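Local coordinates for protein trigger factor (Thermotoga maritima, PDB 2NSA) that probably acts as a ribosome-binding chaperone and peptidyl-prolyl isomerase that keeps new polypeptides open, its C-terminal chaperone domain being the part represented here, at residues 31-34 with 35-39; 86-89 with 90-94; 153-156 with 157-161. All coordinates share one frame; numbering follows the deposited sequence.

Contact 1. Residues 31-34 with 35-39; sequences EQLL and EKLPE
E35 N donates to E31 O at 3.0 Å and L37 N to L33 O at 3.0 Å, i to i+4 bonds at the C-terminal end of helix 25-36. Between them, K36 N is shared: its bond to Q32 O is the better one, while the second, to L33 O, is weak with an N-H...O angle of 129°. The chain then tightens into a 3-10 segment, with E39 N bonded to K36 O. At L34 O the i+4 residue is P38, which has no N-H; its CD sits 3.2 Å from L34 O, and that oxygen instead accepts from R94 NE of helix 77-105.

Among the side chains, L37 swings its CG beside its own backbone N (chi1 -79°), which lays CG over L33 O. L33, with CG anti to its N (chi1 179°), brings its end back toward L37, and its CD1 branch reaches L37 CG at 4.2 Å, while L37 CD1 faces L34 CD2. On the polar side, one water donates to both E31 OE2 and E35 OE2, whose oxygens stand 5.5 Å apart. K36, bent at chi2, carries its amine toward E39 OE2 in a long salt bridge of 3.6 Å.

The chemistry is thus divided: L33 and L37 are buried, with L34 partly exposed at the margin, carboxylates probably ease their mutual repulsion through water, and proline passes a helix carbonyl to an arginine from another helix.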
ATOM      1  N   GLU A  31      -6.839   5.379  -2.558  1.00 39.28           N
ATOM      2  CA  GLU A  31      -7.229   4.121  -3.180  1.00 37.81           C
ATOM      3  C   GLU A  31      -6.968   4.106  -4.687  1.00 36.80           C
ATOM      4  O   GLU A  31      -6.304   3.203  -5.193  1.00 35.38           O
ATOM      5  CB  GLU A  31      -8.709   3.843  -2.903  1.00 40.28           C
ATOM      6  CG  GLU A  31      -9.147   2.420  -3.196  1.00 43.83           C
ATOM      7  CD  GLU A  31     -10.609   2.179  -2.859  1.00 46.29           C
ATOM      8  OE1 GLU A  31     -11.030   2.541  -1.739  1.00 47.92           O
ATOM      9  OE2 GLU A  31     -11.336   1.620  -3.710  1.00 48.04           O
ATOM     10  N   GLN A  32      -7.480   5.101  -5.407  1.00 35.88           N
ATOM     11  CA  GLN A  32      -7.279   5.147  -6.852  1.00 35.27           C
ATOM     12  C   GLN A  32      -5.814   5.379  -7.198  1.00 33.07           C
ATOM     13  O   GLN A  32      -5.312   4.859  -8.195  1.00 31.46           O
ATOM     14  CB  GLN A  32      -8.148   6.240  -7.487  1.00 38.63           C
ATOM     15  CG  GLN A  32      -8.061   6.278  -9.010  1.00 43.34           C
ATOM     16  CD  GLN A  32      -9.151   7.125  -9.648  1.00 46.57           C
ATOM     17  OE1 GLN A  32      -9.283   8.315  -9.357  1.00 49.57           O
ATOM     18  NE2 GLN A  32      -9.938   6.510 -10.526  1.00 48.79           N
ATOM     19  N   LEU A  33      -5.128   6.163  -6.373  1.00 31.59           N
ATOM     20  CA  LEU A  33      -3.717   6.440  -6.601  1.00 29.14           C
ATOM     21  C   LEU A  33      -2.927   5.138  -6.512  1.00 27.72           C
ATOM     22  O   LEU A  33      -2.133   4.821  -7.398  1.00 28.83           O
ATOM     23  CB  LEU A  33      -3.201   7.439  -5.563  1.00 29.03           C
ATOM     24  CG  LEU A  33      -1.720   7.813  -5.656  1.00 28.97           C
ATOM     25  CD1 LEU A  33      -1.396   8.327  -7.048  1.00 27.62           C
ATOM     26  CD2 LEU A  33      -1.407   8.862  -4.600  1.00 27.33           C
ATOM     27  N   LEU A  34      -3.163   4.379  -5.447  1.00 24.62           N
ATOM     28  CA  LEU A  34      -2.477   3.107  -5.244  1.00 25.60           C
ATOM     29  C   LEU A  34      -2.786   2.107  -6.349  1.00 26.62           C
ATOM     30  O   LEU A  34      -1.920   1.342  -6.773  1.00 26.68           O
ATOM     31  CB  LEU A  34      -2.875   2.493  -3.897  1.00 25.72           C
ATOM     32  CG  LEU A  34      -2.299   3.114  -2.629  1.00 27.40           C
ATOM     33  CD1 LEU A  34      -2.905   2.433  -1.412  1.00 29.34           C
ATOM     34  CD2 LEU A  34      -0.781   2.972  -2.628  1.00 27.57           C
ATOM     35  N   GLU A  35      -4.028   2.111  -6.812  1.00 27.46           N
ATOM     36  CA  GLU A  35      -4.444   1.192  -7.858  1.00 27.83           C
ATOM     37  C   GLU A  35      -3.763   1.451  -9.196  1.00 26.95           C
ATOM     38  O   GLU A  35      -3.484   0.517  -9.948  1.00 25.99           O
ATOM     39  CB  GLU A  35      -5.961   1.264  -8.032  1.00 32.57           C
ATOM     40  CG  GLU A  35      -6.504   0.347  -9.107  1.00 38.08           C
ATOM     41  CD  GLU A  35      -8.014   0.420  -9.224  1.00 42.68           C
ATOM     42  OE1 GLU A  35      -8.578  -0.308 -10.069  1.00 46.23           O
ATOM     43  OE2 GLU A  35      -8.636   1.202  -8.471  1.00 45.19           O
ATOM     44  N   LYS A  36      -3.480   2.715  -9.489  1.00 24.80           N
ATOM     45  CA  LYS A  36      -2.862   3.068 -10.761  1.00 24.49           C
ATOM     46  C   LYS A  36      -1.338   3.125 -10.753  1.00 22.93           C
ATOM     47  O   LYS A  36      -0.706   2.977 -11.798  1.00 21.65           O
ATOM     48  CB  LYS A  36      -3.420   4.408 -11.252  1.00 27.74           C
ATOM     49  CG  LYS A  36      -4.905   4.378 -11.577  1.00 30.80           C
ATOM     50  CD  LYS A  36      -5.212   3.362 -12.668  1.00 33.85           C
ATOM     51  CE  LYS A  36      -6.685   3.389 -13.051  1.00 35.75           C
ATOM     52  NZ  LYS A  36      -7.006   2.402 -14.115  1.00 36.94           N
ATOM     53  N   LEU A  37      -0.748   3.326  -9.579  1.00 22.27           N
ATOM     54  CA  LEU A  37       0.705   3.414  -9.471  1.00 21.14           C
ATOM     55  C   LEU A  37       1.506   2.302 -10.162  1.00 20.00           C
ATOM     56  O   LEU A  37       2.517   2.576 -10.799  1.00 19.63           O
ATOM     57  CB  LEU A  37       1.122   3.520  -7.997  1.00 21.17           C
ATOM     58  CG  LEU A  37       0.968   4.909  -7.361  1.00 22.43           C
ATOM     59  CD1 LEU A  37       1.315   4.850  -5.876  1.00 22.86           C
ATOM     60  CD2 LEU A  37       1.885   5.898  -8.080  1.00 22.87           C
ATOM     61  N   PRO A  38       1.065   1.037 -10.059  1.00 21.08           N
ATOM     62  CA  PRO A  38       1.814  -0.049 -10.707  1.00 22.21           C
ATOM     63  C   PRO A  38       2.031   0.135 -12.211  1.00 23.60           C
ATOM     64  O   PRO A  38       2.970  -0.419 -12.782  1.00 23.95           O
ATOM     65  CB  PRO A  38       0.963  -1.287 -10.413  1.00 21.88           C
ATOM     66  CG  PRO A  38       0.283  -0.946  -9.138  1.00 21.45           C
ATOM     67  CD  PRO A  38      -0.100   0.506  -9.332  1.00 21.18           C
ATOM     68  N   GLU A  39       1.163   0.914 -12.844  1.00 25.23           N
ATOM     69  CA  GLU A  39       1.243   1.142 -14.285  1.00 26.71           C
ATOM     70  C   GLU A  39       2.442   1.943 -14.785  1.00 27.17           C
ATOM     71  O   GLU A  39       2.792   1.856 -15.961  1.00 28.13           O
ATOM     72  CB  GLU A  39      -0.043   1.814 -14.763  1.00 28.29           C
ATOM     73  CG  GLU A  39      -1.248   0.888 -14.786  1.00 33.85           C
ATOM     74  CD  GLU A  39      -2.541   1.616 -15.104  1.00 37.15           C
ATOM     75  OE1 GLU A  39      -2.495   2.607 -15.864  1.00 38.74           O
ATOM     76  OE2 GLU A  39      -3.604   1.188 -14.601  1.00 40.56           O
TER
HETATM   77  O   HOH W   1     -10.375   2.973  -6.415  1.00 52.11           O

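Contact 2. Residues 86-89 with 90-94; sequences ERIL and DDIKR
L89 and K93 make the closest side-chain approach across these two turns of helix 77-105. The extended lysine chain passes obliquely over the leucine fork, with K93 CE 3.8 Å from L89 CG and also near both methyls. L89 puts its CG anti to the backbone N (chi1 177°), which turns the fork toward the lysine methylenes. A second apolar pair lies on another face of the helix: I88 CG2 meets I92 CD1 at 4.1 Å. I92 CG1 lies beside its own backbone N, directing CD1 back along the axis toward I88. L53 packs against both isoleucines and V54 against I88, both from helix 47-64.

The backbone beneath is a regular alpha-helix. I92 N to I88 O and K93 N to L89 O are each 3.0 Å long, the latter with an N-H...O angle of 163°. This is the long helix of the C-terminal chaperone domain, and its 90-94 segment rests against P38, in the 3-10 segment that follows helix 25-36.

D91 and R94, three residues apart, are also firmly held: they form a salt bridge in which R94 NH1 reaches D91 OD1 at 2.6 Å through the carboxylate's anti lone pair, D91 OD1 lying only 6° out of the guanidinium plane. D90 O lies 3.7 Å above one face of the R94 guanidinium, toward its rim, and the bond to D91 probably limits rotation of the group.

The loose side belongs to E86 and R87, both exposed. E86 OE2 stands 6.1 Å from D90 OD1, a separation at which the like charges do not touch. R87 sends its guanidinium backward along the helix to a salt bridge with E83.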
ATOM      1  N   GLU A  86      -1.170 -11.721 -10.431  1.00 16.63           N
ATOM      2  CA  GLU A  86      -1.181 -10.361 -10.953  1.00 18.96           C
ATOM      3  C   GLU A  86      -1.245  -9.347  -9.812  1.00 18.44           C
ATOM      4  O   GLU A  86      -0.619  -8.286  -9.885  1.00 16.92           O
ATOM      5  CB  GLU A  86      -2.356 -10.164 -11.916  1.00 22.65           C
ATOM      6  CG  GLU A  86      -1.940  -9.625 -13.288  1.00 33.17           C
ATOM      7  CD  GLU A  86      -0.882 -10.490 -13.978  1.00 35.11           C
ATOM      8  OE1 GLU A  86      -1.119 -11.703 -14.169  1.00 37.95           O
ATOM      9  OE2 GLU A  86       0.187  -9.955 -14.335  1.00 36.84           O
ATOM     10  N   ARG A  87      -1.990  -9.674  -8.759  1.00 16.46           N
ATOM     11  CA  ARG A  87      -2.105  -8.785  -7.602  1.00 17.63           C
ATOM     12  C   ARG A  87      -0.754  -8.657  -6.911  1.00 17.25           C
ATOM     13  O   ARG A  87      -0.360  -7.568  -6.488  1.00 15.84           O
ATOM     14  CB  ARG A  87      -3.136  -9.320  -6.604  1.00 20.41           C
ATOM     15  CG  ARG A  87      -4.574  -9.254  -7.104  1.00 26.99           C
ATOM     16  CD  ARG A  87      -5.560  -9.508  -5.973  1.00 33.10           C
ATOM     17  NE  ARG A  87      -6.951  -9.366  -6.401  1.00 39.64           N
ATOM     18  CZ  ARG A  87      -7.989  -9.352  -5.569  1.00 41.36           C
ATOM     19  NH1 ARG A  87      -7.795  -9.471  -4.263  1.00 42.76           N
ATOM     20  NH2 ARG A  87      -9.222  -9.212  -6.042  1.00 43.07           N
ATOM     21  N   ILE A  88      -0.048  -9.778  -6.797  1.00 14.28           N
ATOM     22  CA  ILE A  88       1.262  -9.776  -6.157  1.00 14.41           C
ATOM     23  C   ILE A  88       2.259  -8.982  -6.984  1.00 15.10           C
ATOM     24  O   ILE A  88       3.051  -8.210  -6.432  1.00 14.39           O
ATOM     25  CB  ILE A  88       1.784 -11.210  -5.939  1.00 14.46           C
ATOM     26  CG1 ILE A  88       0.969 -11.867  -4.816  1.00 14.18           C
ATOM     27  CG2 ILE A  88       3.267 -11.198  -5.571  1.00 16.73           C
ATOM     28  CD1 ILE A  88       1.248 -13.341  -4.621  1.00 15.54           C
ATOM     29  N   LEU A  89       2.228  -9.166  -8.302  1.00 12.05           N
ATOM     30  CA  LEU A  89       3.138  -8.416  -9.158  1.00 13.13           C
ATOM     31  C   LEU A  89       2.826  -6.932  -9.012  1.00 12.52           C
ATOM     32  O   LEU A  89       3.737  -6.100  -8.957  1.00 11.20           O
ATOM     33  CB  LEU A  89       2.989  -8.841 -10.623  1.00 15.38           C
ATOM     34  CG  LEU A  89       3.825  -8.081 -11.657  1.00 19.02           C
ATOM     35  CD1 LEU A  89       5.298  -8.114 -11.297  1.00 18.08           C
ATOM     36  CD2 LEU A  89       3.588  -8.710 -13.023  1.00 19.47           C
ATOM     37  N   ASP A  90       1.542  -6.594  -8.949  1.00 12.25           N
ATOM     38  CA  ASP A  90       1.176  -5.187  -8.797  1.00 14.98           C
ATOM     39  C   ASP A  90       1.677  -4.633  -7.461  1.00 14.39           C
ATOM     40  O   ASP A  90       2.094  -3.478  -7.396  1.00 13.37           O
ATOM     41  CB  ASP A  90      -0.338  -4.990  -8.919  1.00 17.67           C
ATOM     42  CG  ASP A  90      -0.807  -4.939 -10.366  1.00 21.85           C
ATOM     43  OD1 ASP A  90       0.029  -4.704 -11.268  1.00 23.58           O
ATOM     44  OD2 ASP A  90      -2.019  -5.117 -10.605  1.00 25.44           O
ATOM     45  N   ASP A  91       1.647  -5.447  -6.402  1.00 12.46           N
ATOM     46  CA  ASP A  91       2.124  -4.989  -5.096  1.00 14.43           C
ATOM     47  C   ASP A  91       3.627  -4.719  -5.160  1.00 13.46           C
ATOM     48  O   ASP A  91       4.122  -3.736  -4.596  1.00 14.46           O
ATOM     49  CB  ASP A  91       1.886  -6.022  -3.983  1.00 16.64           C
ATOM     50  CG  ASP A  91       0.419  -6.207  -3.635  1.00 20.05           C
ATOM     51  OD1 ASP A  91      -0.387  -5.286  -3.871  1.00 20.60           O
ATOM     52  OD2 ASP A  91       0.080  -7.285  -3.096  1.00 24.29           O
ATOM     53  N   ILE A  92       4.355  -5.615  -5.818  1.00 10.84           N
ATOM     54  CA  ILE A  92       5.800  -5.465  -5.953  1.00 11.00           C
ATOM     55  C   ILE A  92       6.108  -4.173  -6.705  1.00 12.16           C
ATOM     56  O   ILE A  92       7.006  -3.414  -6.317  1.00 12.32           O
ATOM     57  CB  ILE A  92       6.414  -6.673  -6.694  1.00 13.76           C
ATOM     58  CG1 ILE A  92       6.298  -7.914  -5.808  1.00 11.23           C
ATOM     59  CG2 ILE A  92       7.895  -6.427  -6.989  1.00 13.49           C
ATOM     60  CD1 ILE A  92       6.757  -9.205  -6.502  1.00 14.79           C
ATOM     61  N   LYS A  93       5.370  -3.926  -7.785  1.00 11.61           N
ATOM     62  CA  LYS A  93       5.561  -2.705  -8.560  1.00 11.90           C
ATOM     63  C   LYS A  93       5.222  -1.476  -7.724  1.00 13.77           C
ATOM     64  O   LYS A  93       5.972  -0.493  -7.705  1.00 14.58           O
ATOM     65  CB  LYS A  93       4.675  -2.715  -9.806  1.00 14.67           C
ATOM     66  CG  LYS A  93       5.108  -3.715 -10.853  1.00 15.00           C
ATOM     67  CD  LYS A  93       4.143  -3.703 -12.025  1.00 18.38           C
ATOM     68  CE  LYS A  93       4.559  -4.671 -13.099  1.00 23.90           C
ATOM     69  NZ  LYS A  93       3.571  -4.681 -14.215  1.00 28.35           N
ATOM     70  N   ARG A  94       4.090  -1.543  -7.031  1.00 12.45           N
ATOM     71  CA  ARG A  94       3.630  -0.441  -6.204  1.00 14.40           C
ATOM     72  C   ARG A  94       4.651  -0.093  -5.128  1.00 14.05           C
ATOM     73  O   ARG A  94       4.975   1.083  -4.920  1.00 13.32           O
ATOM     74  CB  ARG A  94       2.292  -0.795  -5.549  1.00 16.83           C
ATOM     75  CG  ARG A  94       1.545   0.406  -4.999  1.00 22.13           C
ATOM     76  CD  ARG A  94       0.186   0.035  -4.412  1.00 22.18           C
ATOM     77  NE  ARG A  94      -0.688  -0.641  -5.366  1.00 23.96           N
ATOM     78  CZ  ARG A  94      -0.878  -1.956  -5.403  1.00 22.54           C
ATOM     79  NH1 ARG A  94      -0.252  -2.739  -4.539  1.00 21.59           N
ATOM     80  NH2 ARG A  94      -1.711  -2.489  -6.293  1.00 24.00           N
TER

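Contact 3. Residues 153-156 with 157-161; sequences RKVL and DLLLQ
R153 and D157 meet through the arginine's methylenes: R153 CD lies 3.6 Å from D157 OD1 and nearly as close to OD2. The two side chains cross, their guanidinium and carboxylate planes 37° apart, and R153 NE remains 4.7 Å from OD1. This is therefore a contact of aliphatic carbon with a carboxylate, although the opposite charges probably still attract at that range. R153 leaves the helix with CG anti to N (chi1 180°), then bends at chi2 and chi3, which brings CD alongside the aspartate and leads its terminal nitrogens elsewhere.

Those ends have other partners. R153 NH1 forms a salt bridge with a sulfate, probably from the crystallisation liquor, whereas D157 OD1 pairs with R30 NE of helix 25-36. Replacing the aspartate with an alanine here would probably leave R30 without its carboxylate mate and set R153's chain freer to turn.

Beneath the side chains, D157 N bonds to R153 O at 2.9 Å, one of four i to i+4 bonds that join the two segments. Another, L160 N to L156 O, is 3.0 Å with an N-H...O angle of 168°. On the apolar face V155 CG1 touches L159 CD1 at 4.3 Å.

Outward from this frame, K154 reaches E113 by a salt bridge and also donates to S108 O. Near its C-terminal end, helix 140-160 packs on two others by adjoining faces: L156 and L160 on helix 25-36, V155 and L159 against L101 of helix 77-105.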
ATOM      1  N   ARG A 153       2.249   6.259   3.622  1.00 13.20           N
ATOM      2  CA  ARG A 153       1.177   7.227   3.830  1.00 15.21           C
ATOM      3  C   ARG A 153       1.645   8.638   3.493  1.00 14.98           C
ATOM      4  O   ARG A 153       0.913   9.405   2.868  1.00 14.95           O
ATOM      5  CB  ARG A 153       0.664   7.192   5.277  1.00 18.70           C
ATOM      6  CG  ARG A 153      -0.461   8.191   5.545  1.00 22.98           C
ATOM      7  CD  ARG A 153      -1.629   8.010   4.571  1.00 30.58           C
ATOM      8  NE  ARG A 153      -2.437   6.824   4.847  1.00 34.41           N
ATOM      9  CZ  ARG A 153      -3.231   6.682   5.905  1.00 36.61           C
ATOM     10  NH1 ARG A 153      -3.331   7.655   6.804  1.00 36.83           N
ATOM     11  NH2 ARG A 153      -3.939   5.569   6.058  1.00 36.43           N
ATOM     12  N   LYS A 154       2.865   8.979   3.890  1.00 15.35           N
ATOM     13  CA  LYS A 154       3.379  10.312   3.608  1.00 16.24           C
ATOM     14  C   LYS A 154       3.568  10.531   2.111  1.00 14.64           C
ATOM     15  O   LYS A 154       3.236  11.593   1.590  1.00 14.99           O
ATOM     16  CB  LYS A 154       4.684  10.539   4.374  1.00 18.03           C
ATOM     17  CG  LYS A 154       4.436  10.617   5.875  1.00 21.15           C
ATOM     18  CD  LYS A 154       5.668  10.337   6.708  1.00 28.46           C
ATOM     19  CE  LYS A 154       6.733  11.374   6.487  1.00 27.09           C
ATOM     20  NZ  LYS A 154       7.813  11.247   7.503  1.00 23.44           N
ATOM     21  N   VAL A 155       4.079   9.524   1.412  1.00 13.14           N
ATOM     22  CA  VAL A 155       4.278   9.655  -0.022  1.00 14.58           C
ATOM     23  C   VAL A 155       2.936   9.805  -0.734  1.00 15.04           C
ATOM     24  O   VAL A 155       2.779  10.675  -1.591  1.00 14.96           O
ATOM     25  CB  VAL A 155       5.056   8.447  -0.595  1.00 13.86           C
ATOM     26  CG1 VAL A 155       5.088   8.508  -2.121  1.00 15.69           C
ATOM     27  CG2 VAL A 155       6.479   8.454  -0.047  1.00 15.67           C
ATOM     28  N   LEU A 156       1.960   8.973  -0.379  1.00 14.11           N
ATOM     29  CA  LEU A 156       0.651   9.075  -1.020  1.00 15.15           C
ATOM     30  C   LEU A 156       0.003  10.437  -0.765  1.00 15.40           C
ATOM     31  O   LEU A 156      -0.525  11.058  -1.691  1.00 16.69           O
ATOM     32  CB  LEU A 156      -0.277   7.966  -0.527  1.00 16.04           C
ATOM     33  CG  LEU A 156       0.197   6.553  -0.879  1.00 15.01           C
ATOM     34  CD1 LEU A 156      -0.725   5.559  -0.188  1.00 17.09           C
ATOM     35  CD2 LEU A 156       0.203   6.338  -2.387  1.00 17.38           C
ATOM     36  N   ASP A 157       0.048  10.905   0.481  1.00 14.62           N
ATOM     37  CA  ASP A 157      -0.550  12.198   0.818  1.00 16.17           C
ATOM     38  C   ASP A 157       0.103  13.331   0.030  1.00 16.20           C
ATOM     39  O   ASP A 157      -0.585  14.218  -0.478  1.00 19.05           O
ATOM     40  CB  ASP A 157      -0.443  12.467   2.318  1.00 16.92           C
ATOM     41  CG  ASP A 157      -1.434  11.642   3.133  1.00 19.00           C
ATOM     42  OD1 ASP A 157      -2.273  10.950   2.528  1.00 21.20           O
ATOM     43  OD2 ASP A 157      -1.375  11.696   4.377  1.00 25.98           O
ATOM     44  N   LEU A 158       1.429  13.306  -0.071  1.00 16.39           N
ATOM     45  CA  LEU A 158       2.137  14.342  -0.821  1.00 17.91           C
ATOM     46  C   LEU A 158       1.719  14.344  -2.287  1.00 19.41           C
ATOM     47  O   LEU A 158       1.506  15.405  -2.879  1.00 21.33           O
ATOM     48  CB  LEU A 158       3.651  14.140  -0.719  1.00 19.04           C
ATOM     49  CG  LEU A 158       4.310  14.558   0.594  1.00 21.40           C
ATOM     50  CD1 LEU A 158       5.737  14.022   0.647  1.00 21.99           C
ATOM     51  CD2 LEU A 158       4.308  16.083   0.705  1.00 24.36           C
ATOM     52  N   LEU A 159       1.609  13.164  -2.889  1.00 18.84           N
ATOM     53  CA  LEU A 159       1.205  13.104  -4.286  1.00 17.49           C
ATOM     54  C   LEU A 159      -0.202  13.666  -4.467  1.00 20.81           C
ATOM     55  O   LEU A 159      -0.445  14.456  -5.378  1.00 20.11           O
ATOM     56  CB  LEU A 159       1.262  11.666  -4.811  1.00 19.35           C
ATOM     57  CG  LEU A 159       2.652  11.034  -4.893  1.00 19.34           C
ATOM     58  CD1 LEU A 159       2.511   9.580  -5.334  1.00 21.06           C
ATOM     59  CD2 LEU A 159       3.537  11.807  -5.867  1.00 21.49           C
ATOM     60  N   LEU A 160      -1.126  13.268  -3.599  1.00 20.13           N
ATOM     61  CA  LEU A 160      -2.497  13.756  -3.706  1.00 21.75           C
ATOM     62  C   LEU A 160      -2.563  15.270  -3.566  1.00 21.36           C
ATOM     63  O   LEU A 160      -3.359  15.929  -4.241  1.00 22.89           O
ATOM     64  CB  LEU A 160      -3.377  13.110  -2.639  1.00 20.21           C
ATOM     65  CG  LEU A 160      -3.565  11.598  -2.743  1.00 22.07           C
ATOM     66  CD1 LEU A 160      -4.427  11.132  -1.587  1.00 22.25           C
ATOM     67  CD2 LEU A 160      -4.210  11.240  -4.081  1.00 24.30           C
ATOM     68  N   GLN A 161      -1.734  15.817  -2.684  1.00 20.81           N
ATOM     69  CA  GLN A 161      -1.710  17.257  -2.459  1.00 23.00           C
ATOM     70  C   GLN A 161      -1.041  18.012  -3.607  1.00 25.14           C
ATOM     71  O   GLN A 161      -1.062  19.245  -3.644  1.00 25.25           O
ATOM     72  CB  GLN A 161      -1.024  17.561  -1.123  1.00 21.75           C
ATOM     73  CG  GLN A 161      -1.915  17.232   0.077  1.00 24.27           C
ATOM     74  CD  GLN A 161      -1.159  17.077   1.384  1.00 25.05           C
ATOM     75  OE1 GLN A 161      -0.062  17.607   1.549  1.00 27.31           O
ATOM     76  NE2 GLN A 161      -1.756  16.359   2.331  1.00 25.72           N
TER

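Overall arrangement
All three contacts lie in the C-terminal chaperone domain, in series along the chain, and contact 1 touches the other two. Its centre is about 11 Å from that of contact 2 and about 12 Å from that of contact 3. The first junction joins one probable hydrogen bond, R94 NE to L34 O at 2.7 Å, to packing of P38, whose CG lies 3.6 Å from D90 O. The second is leucine packing, with L34 CD2 3.5 Å from L156 CD2 and L33 CD2 3.7 Å from L160 CD2. Contacts 2 and 3 do not meet; their centres are about 20 Å apart and their nearest atoms about 7 Å. A sulfate, probably from the crystallisation liquor, lies beside R153 of contact 3.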